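Conserved domain protein (Porphyromonas gingivalis, PDB 3PNN) probably acts as a cytoplasmic glycosyltransferase that forms glycosidic linkages, built on an alpha/beta/alpha Rossmann-like fold. Local coordinates at residues E95-E98 against K99-T103; W218-T221 against P222-D226. One frame throughout, in Å; residues are numbered along the deposited sequence.

Contact 1 of 2, residues E95-E98 against K99-T103; sequences EGRE and KPWGT
R97 folds its side chain back over the turn that follows it and meets K99, P100 and W101. This is a local side-chain-to-backbone contact in the loop between strand 77-81 and helix 103-108 of the Rossmann-like domain. G102 is the N-cap of that helix.

The hydrogen bonds all end on backbone carbonyls. R97 NE gives the straighter bond to K99 O, 2.7 Å long with an N-H...O angle of 156°. It arrives in the carbonyl plane, on a lone pair. R97 NH2 reaches the same oxygen at 3.0 Å, but from well above the carbonyl plane. K99 O is thus gripped side-on by two nitrogens and lies in the guanidinium plane. A weak third bond runs from R97 NH2 to P100 O, near the same plane. R97 NH2 also bonds S245 O, so backbone oxygens fix the rotation of the guanidinium.

The second kind of interaction is stacking. With CG anti to the backbone N (chi1 -177°) and a bend at chi2, the R97 chain runs across one face of W101. The guanidinium lies on the six-membered ring, centres 3.9 Å apart and planes at 28°. It is an off-centre cation-pi contact. R97 CD adds a CH-pi contact over the same ring.

W101 is itself held by a bond from NE1 to L84 O, and its ring meets H105 edge-to-face. F235 and L236 of helix 223-239 also touch it. The closest point of the stack is R97 NH1 to W101 CZ3, at 3.2 Å.

Contact 2 of 2, residues W218-T221 against P222-D226; sequences WGFT and PDYFD
F220 and Y224 form a local face-to-face ring stack where strand 217-220 turns into helix 223-239. The contact is buried. The two rings are almost parallel, with planes at 4° and centroids 3.7 Å apart. They overlap nearly atom for atom: F220 CE1 lies 3.7 Å from Y224 CE1, and F220 CZ is as close to Y224 CZ. F220 comes from the last strand residue and Y224 from the first turn of the helix. Y224 CG is anti to its backbone N, which swings the ring back over F220. Y149 meets both rings edge-to-face. The phenol end continues past the stack, and Y224 OH is hydrogen-bonded to N104.

The backbone makes the turn that brings the rings together. Y224 N donates to T221 O at 2.9 Å, with an N-H...O angle of 159°. F225 N then bonds P222 O as the helix gets under way. This is a strand-to-helix connection within the alpha/beta/alpha fold. Strand 217-220 pairs with strands 118-122 and 148-155, and F220 bonds F118 through the backbone.

A side-chain bond spans the same turn. T221 OG1 donates to D223 OD2 over a short 2.5 Å. It meets the syn side of the oxygen, 24° out of the carboxylate plane. The D223 side chain is turned back toward T221, with CG between its own backbone N and carbonyl carbon. The other carboxylate oxygen, D223 OD1, accepts from G147 N, just ahead of strand 148-155, and is hydrogen-bonded to Y149 OH on that strand.

Contact 1 precedes contact 2 in the chain. Their centres are 23 Å apart and their nearest atoms about 7 Å, so they do not touch. Two helices connect them. Helix 223-239 begins in contact 2 and reaches contact 1 with its later residues. Helix 103-108 begins at the end of contact 1 and reaches contact 2 through its first turn. I249 is a third link: its backbone N bonds T103 OG1, and the side chains of W218 and Y224 touch I249. A glycerol lies about 4 Å from the P100 side chain in contact 1. It probably comes from the crystallisation liquor, and it does not establish a substrate site.

Contact 1 of 2, residues E95-E98 against K99-T103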
ATOM      1  N   GLU A  95     -24.668  14.525  -2.584  1.00 79.73           N
ATOM      2  CA  GLU A  95     -24.451  15.961  -2.731  1.00 86.04           C
ATOM      3  C   GLU A  95     -23.320  16.484  -1.848  1.00 76.31           C
ATOM      4  O   GLU A  95     -22.462  17.245  -2.306  1.00 75.75           O
ATOM      5  CB  GLU A  95     -25.745  16.727  -2.427  1.00 99.78           C
ATOM      6  CG  GLU A  95     -25.669  18.214  -2.728  1.00111.53           C
ATOM      7  CD  GLU A  95     -25.469  18.495  -4.206  1.00122.07           C
ATOM      8  OE1 GLU A  95     -26.216  17.923  -5.028  1.00124.60           O
ATOM      9  OE2 GLU A  95     -24.565  19.291  -4.546  1.00125.45           O
ATOM     10  N   GLY A  96     -23.322  16.075  -0.582  1.00 68.94           N
ATOM     11  CA  GLY A  96     -22.382  16.615   0.386  1.00 72.95           C
ATOM     12  C   GLY A  96     -21.033  15.922   0.461  1.00 74.80           C
ATOM     13  O   GLY A  96     -20.127  16.396   1.148  1.00 74.68           O
ATOM     14  N   ARG A  97     -20.891  14.805  -0.248  1.00 71.05           N
ATOM     15  CA  ARG A  97     -19.667  14.008  -0.180  1.00 64.40           C
ATOM     16  C   ARG A  97     -18.435  14.729  -0.738  1.00 57.66           C
ATOM     17  O   ARG A  97     -18.448  15.239  -1.860  1.00 56.56           O
ATOM     18  CB  ARG A  97     -19.861  12.668  -0.894  1.00 59.20           C
ATOM     19  CG  ARG A  97     -18.654  11.745  -0.800  1.00 56.61           C
ATOM     20  CD  ARG A  97     -18.667  10.910   0.472  1.00 53.27           C
ATOM     21  NE  ARG A  97     -17.371  10.275   0.698  1.00 45.73           N
ATOM     22  CZ  ARG A  97     -17.177   9.198   1.459  1.00 43.73           C
ATOM     23  NH1 ARG A  97     -18.199   8.612   2.073  1.00 44.98           N
ATOM     24  NH2 ARG A  97     -15.954   8.708   1.600  1.00 46.12           N
ATOM     25  N   GLU A  98     -17.366  14.762   0.054  1.00 56.62           N
ATOM     26  CA  GLU A  98     -16.107  15.356  -0.380  1.00 61.19           C
ATOM     27  C   GLU A  98     -14.919  14.428  -0.118  1.00 50.49           C
ATOM     28  O   GLU A  98     -13.926  14.461  -0.843  1.00 49.45           O
ATOM     29  CB  GLU A  98     -15.886  16.716   0.289  1.00 73.61           C
ATOM     30  CG  GLU A  98     -15.993  16.692   1.808  1.00 87.25           C
ATOM     31  CD  GLU A  98     -16.211  18.077   2.402  1.00 97.16           C
ATOM     32  OE1 GLU A  98     -15.944  19.080   1.701  1.00 94.60           O
ATOM     33  OE2 GLU A  98     -16.651  18.162   3.571  1.00100.74           O
ATOM     34  N   LYS A  99     -15.028  13.604   0.918  1.00 41.24           N
ATOM     35  CA  LYS A  99     -13.963  12.682   1.283  1.00 45.13           C
ATOM     36  C   LYS A  99     -13.851  11.534   0.274  1.00 41.18           C
ATOM     37  O   LYS A  99     -14.852  10.914  -0.078  1.00 44.32           O
ATOM     38  CB  LYS A  99     -14.227  12.128   2.680  1.00 51.37           C
ATOM     39  CG  LYS A  99     -13.192  11.132   3.157  1.00 52.56           C
ATOM     40  CD  LYS A  99     -13.400  10.828   4.629  1.00 65.64           C
ATOM     41  CE  LYS A  99     -12.211  10.097   5.220  1.00 72.44           C
ATOM     42  NZ  LYS A  99     -12.225  10.169   6.709  1.00 82.19           N
ATOM     43  N   PRO A 100     -12.628  11.261  -0.209  1.00 38.82           N
ATOM     44  CA  PRO A 100     -12.422  10.164  -1.162  1.00 40.49           C
ATOM     45  C   PRO A 100     -12.907   8.830  -0.603  1.00 43.16           C
ATOM     46  O   PRO A 100     -12.854   8.605   0.609  1.00 41.53           O
ATOM     47  CB  PRO A 100     -10.903  10.140  -1.357  1.00 35.57           C
ATOM     48  CG  PRO A 100     -10.482  11.578  -1.097  1.00 42.98           C
ATOM     49  CD  PRO A 100     -11.417  12.075  -0.016  1.00 38.37           C
ATOM     50  N   TRP A 101     -13.347   7.950  -1.494  1.00 42.32           N
ATOM     51  CA  TRP A 101     -14.001   6.705  -1.094  1.00 39.75           C
ATOM     52  C   TRP A 101     -13.126   5.687  -0.374  1.00 35.52           C
ATOM     53  O   TRP A 101     -13.652   4.789   0.283  1.00 39.89           O
ATOM     54  CB  TRP A 101     -14.678   6.054  -2.296  1.00 36.35           C
ATOM     55  CG  TRP A 101     -15.829   6.848  -2.813  1.00 32.07           C
ATOM     56  CD1 TRP A 101     -15.893   7.517  -4.000  1.00 39.90           C
ATOM     57  CD2 TRP A 101     -17.097   7.063  -2.163  1.00 38.73           C
ATOM     58  NE1 TRP A 101     -17.113   8.134  -4.131  1.00 42.05           N
ATOM     59  CE2 TRP A 101     -17.871   7.870  -3.019  1.00 42.95           C
ATOM     60  CE3 TRP A 101     -17.645   6.654  -0.943  1.00 39.74           C
ATOM     61  CZ2 TRP A 101     -19.169   8.282  -2.695  1.00 46.89           C
ATOM     62  CZ3 TRP A 101     -18.940   7.054  -0.623  1.00 43.98           C
ATOM     63  CH2 TRP A 101     -19.686   7.861  -1.497  1.00 47.45           C
ATOM     64  N   GLY A 102     -11.803   5.797  -0.506  1.00 32.55           N
ATOM     65  CA  GLY A 102     -10.906   4.924   0.240  1.00 30.79           C
ATOM     66  C   GLY A 102      -9.901   4.163  -0.617  1.00 29.32           C
ATOM     67  O   GLY A 102     -10.001   4.166  -1.844  1.00 32.10           O
ATOM     68  N   THR A 103      -8.939   3.499   0.018  1.00 30.85           N
ATOM     69  CA  THR A 103      -7.866   2.836  -0.727  1.00 28.98           C
ATOM     70  C   THR A 103      -8.315   1.757  -1.715  1.00 29.35           C
ATOM     71  O   THR A 103      -7.678   1.577  -2.758  1.00 28.92           O
ATOM     72  CB  THR A 103      -6.779   2.221   0.193  1.00 35.36           C
ATOM     73  OG1 THR A 103      -7.378   1.236   1.051  1.00 35.32           O
ATOM     74  CG2 THR A 103      -6.121   3.309   1.028  1.00 39.65           C
TER

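Contact 2 of 2, residues W218-T221 against P222-D226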
ATOM      1  N   TRP A 218       0.644  -5.653  -1.189  1.00 22.71           N
ATOM      2  CA  TRP A 218      -0.168  -6.821  -1.561  1.00 22.00           C
ATOM      3  C   TRP A 218       0.209  -7.302  -2.948  1.00 24.34           C
ATOM      4  O   TRP A 218       0.755  -6.535  -3.746  1.00 24.68           O
ATOM      5  CB  TRP A 218      -1.633  -6.405  -1.642  1.00 24.24           C
ATOM      6  CG  TRP A 218      -2.188  -5.854  -0.390  1.00 23.78           C
ATOM      7  CD1 TRP A 218      -2.281  -4.539  -0.028  1.00 25.07           C
ATOM      8  CD2 TRP A 218      -2.760  -6.611   0.672  1.00 22.32           C
ATOM      9  NE1 TRP A 218      -2.880  -4.438   1.209  1.00 27.48           N
ATOM     10  CE2 TRP A 218      -3.176  -5.699   1.660  1.00 24.97           C
ATOM     11  CE3 TRP A 218      -2.955  -7.983   0.888  1.00 24.54           C
ATOM     12  CZ2 TRP A 218      -3.778  -6.112   2.854  1.00 31.06           C
ATOM     13  CZ3 TRP A 218      -3.568  -8.395   2.074  1.00 27.95           C
ATOM     14  CH2 TRP A 218      -3.962  -7.459   3.040  1.00 27.69           C
ATOM     15  N   GLY A 219      -0.126  -8.553  -3.251  1.00 21.99           N
ATOM     16  CA  GLY A 219      -0.024  -9.083  -4.606  1.00 24.32           C
ATOM     17  C   GLY A 219      -1.363  -9.681  -5.020  1.00 26.60           C
ATOM     18  O   GLY A 219      -1.897 -10.543  -4.319  1.00 24.62           O
ATOM     19  N   PHE A 220      -1.905  -9.226  -6.148  1.00 23.27           N
ATOM     20  CA  PHE A 220      -3.234  -9.658  -6.605  1.00 24.99           C
ATOM     21  C   PHE A 220      -3.200 -10.115  -8.061  1.00 23.49           C
ATOM     22  O   PHE A 220      -2.213  -9.895  -8.775  1.00 25.36           O
ATOM     23  CB  PHE A 220      -4.256  -8.514  -6.494  1.00 23.19           C
ATOM     24  CG  PHE A 220      -4.522  -8.028  -5.074  1.00 25.89           C
ATOM     25  CD1 PHE A 220      -5.046  -8.880  -4.108  1.00 27.61           C
ATOM     26  CD2 PHE A 220      -4.285  -6.700  -4.732  1.00 26.12           C
ATOM     27  CE1 PHE A 220      -5.306  -8.423  -2.818  1.00 24.88           C
ATOM     28  CE2 PHE A 220      -4.543  -6.234  -3.448  1.00 23.63           C
ATOM     29  CZ  PHE A 220      -5.066  -7.099  -2.491  1.00 26.40           C
ATOM     30  N   THR A 221      -4.291 -10.739  -8.496  1.00 26.55           N
ATOM     31  CA  THR A 221      -4.537 -10.986  -9.910  1.00 23.88           C
ATOM     32  C   THR A 221      -5.778 -10.184 -10.279  1.00 24.42           C
ATOM     33  O   THR A 221      -6.506  -9.742  -9.399  1.00 26.52           O
ATOM     34  CB  THR A 221      -4.748 -12.493 -10.204  1.00 23.10           C
ATOM     35  OG1 THR A 221      -5.669 -13.048  -9.257  1.00 25.67           O
ATOM     36  CG2 THR A 221      -3.419 -13.250 -10.076  1.00 25.02           C
ATOM     37  N   PRO A 222      -6.035  -9.991 -11.582  1.00 26.99           N
ATOM     38  CA  PRO A 222      -7.091  -9.025 -11.946  1.00 26.86           C
ATOM     39  C   PRO A 222      -8.512  -9.390 -11.496  1.00 25.19           C
ATOM     40  O   PRO A 222      -9.374  -8.496 -11.444  1.00 26.66           O
ATOM     41  CB  PRO A 222      -6.979  -8.935 -13.477  1.00 31.94           C
ATOM     42  CG  PRO A 222      -5.494  -9.255 -13.742  1.00 28.64           C
ATOM     43  CD  PRO A 222      -5.181 -10.349 -12.728  1.00 27.47           C
ATOM     44  N   ASP A 223      -8.775 -10.655 -11.169  1.00 23.42           N
ATOM     45  CA  ASP A 223     -10.107 -11.008 -10.646  1.00 27.02           C
ATOM     46  C   ASP A 223     -10.382 -10.220  -9.364  1.00 27.67           C
ATOM     47  O   ASP A 223     -11.520 -10.053  -8.959  1.00 29.99           O
ATOM     48  CB  ASP A 223     -10.217 -12.507 -10.361  1.00 25.92           C
ATOM     49  CG  ASP A 223      -8.982 -13.056  -9.673  1.00 32.84           C
ATOM     50  OD1 ASP A 223      -9.035 -13.309  -8.443  1.00 27.11           O
ATOM     51  OD2 ASP A 223      -7.954 -13.219 -10.363  1.00 30.79           O
ATOM     52  N   TYR A 224      -9.322  -9.755  -8.719  1.00 23.85           N
ATOM     53  CA  TYR A 224      -9.482  -8.948  -7.515  1.00 25.15           C
ATOM     54  C   TYR A 224     -10.304  -7.690  -7.799  1.00 28.35           C
ATOM     55  O   TYR A 224     -11.075  -7.240  -6.956  1.00 24.80           O
ATOM     56  CB  TYR A 224      -8.117  -8.570  -6.898  1.00 25.81           C
ATOM     57  CG  TYR A 224      -8.288  -7.822  -5.578  1.00 27.78           C
ATOM     58  CD1 TYR A 224      -8.718  -8.493  -4.437  1.00 27.09           C
ATOM     59  CD2 TYR A 224      -8.039  -6.454  -5.481  1.00 28.73           C
ATOM     60  CE1 TYR A 224      -8.896  -7.828  -3.230  1.00 25.29           C
ATOM     61  CE2 TYR A 224      -8.219  -5.766  -4.258  1.00 30.16           C
ATOM     62  CZ  TYR A 224      -8.634  -6.473  -3.146  1.00 29.28           C
ATOM     63  OH  TYR A 224      -8.822  -5.843  -1.939  1.00 31.96           O
ATOM     64  N   PHE A 225     -10.148  -7.105  -8.983  1.00 27.49           N
ATOM     65  CA  PHE A 225     -10.973  -5.938  -9.314  1.00 25.95           C
ATOM     66  C   PHE A 225     -12.461  -6.282  -9.313  1.00 28.31           C
ATOM     67  O   PHE A 225     -13.298  -5.485  -8.884  1.00 30.13           O
ATOM     68  CB  PHE A 225     -10.597  -5.344 -10.675  1.00 27.46           C
ATOM     69  CG  PHE A 225      -9.173  -4.860 -10.766  1.00 24.85           C
ATOM     70  CD1 PHE A 225      -8.722  -3.807  -9.974  1.00 24.37           C
ATOM     71  CD2 PHE A 225      -8.296  -5.427 -11.683  1.00 23.75           C
ATOM     72  CE1 PHE A 225      -7.403  -3.351 -10.068  1.00 30.28           C
ATOM     73  CE2 PHE A 225      -6.985  -4.978 -11.790  1.00 25.16           C
ATOM     74  CZ  PHE A 225      -6.530  -3.931 -10.977  1.00 26.31           C
ATOM     75  N   ASP A 226     -12.797  -7.457  -9.828  1.00 27.40           N
ATOM     76  CA  ASP A 226     -14.198  -7.872  -9.914  1.00 27.67           C
ATOM     77  C   ASP A 226     -14.795  -8.134  -8.535  1.00 28.03           C
ATOM     78  O   ASP A 226     -15.936  -7.738  -8.258  1.00 28.99           O
ATOM     79  CB  ASP A 226     -14.341  -9.135 -10.774  1.00 31.63           C
ATOM     80  CG  ASP A 226     -13.990  -8.891 -12.232  1.00 48.41           C
ATOM     81  OD1 ASP A 226     -14.217  -7.763 -12.727  1.00 46.94           O
ATOM     82  OD2 ASP A 226     -13.473  -9.822 -12.884  1.00 51.74           O
TER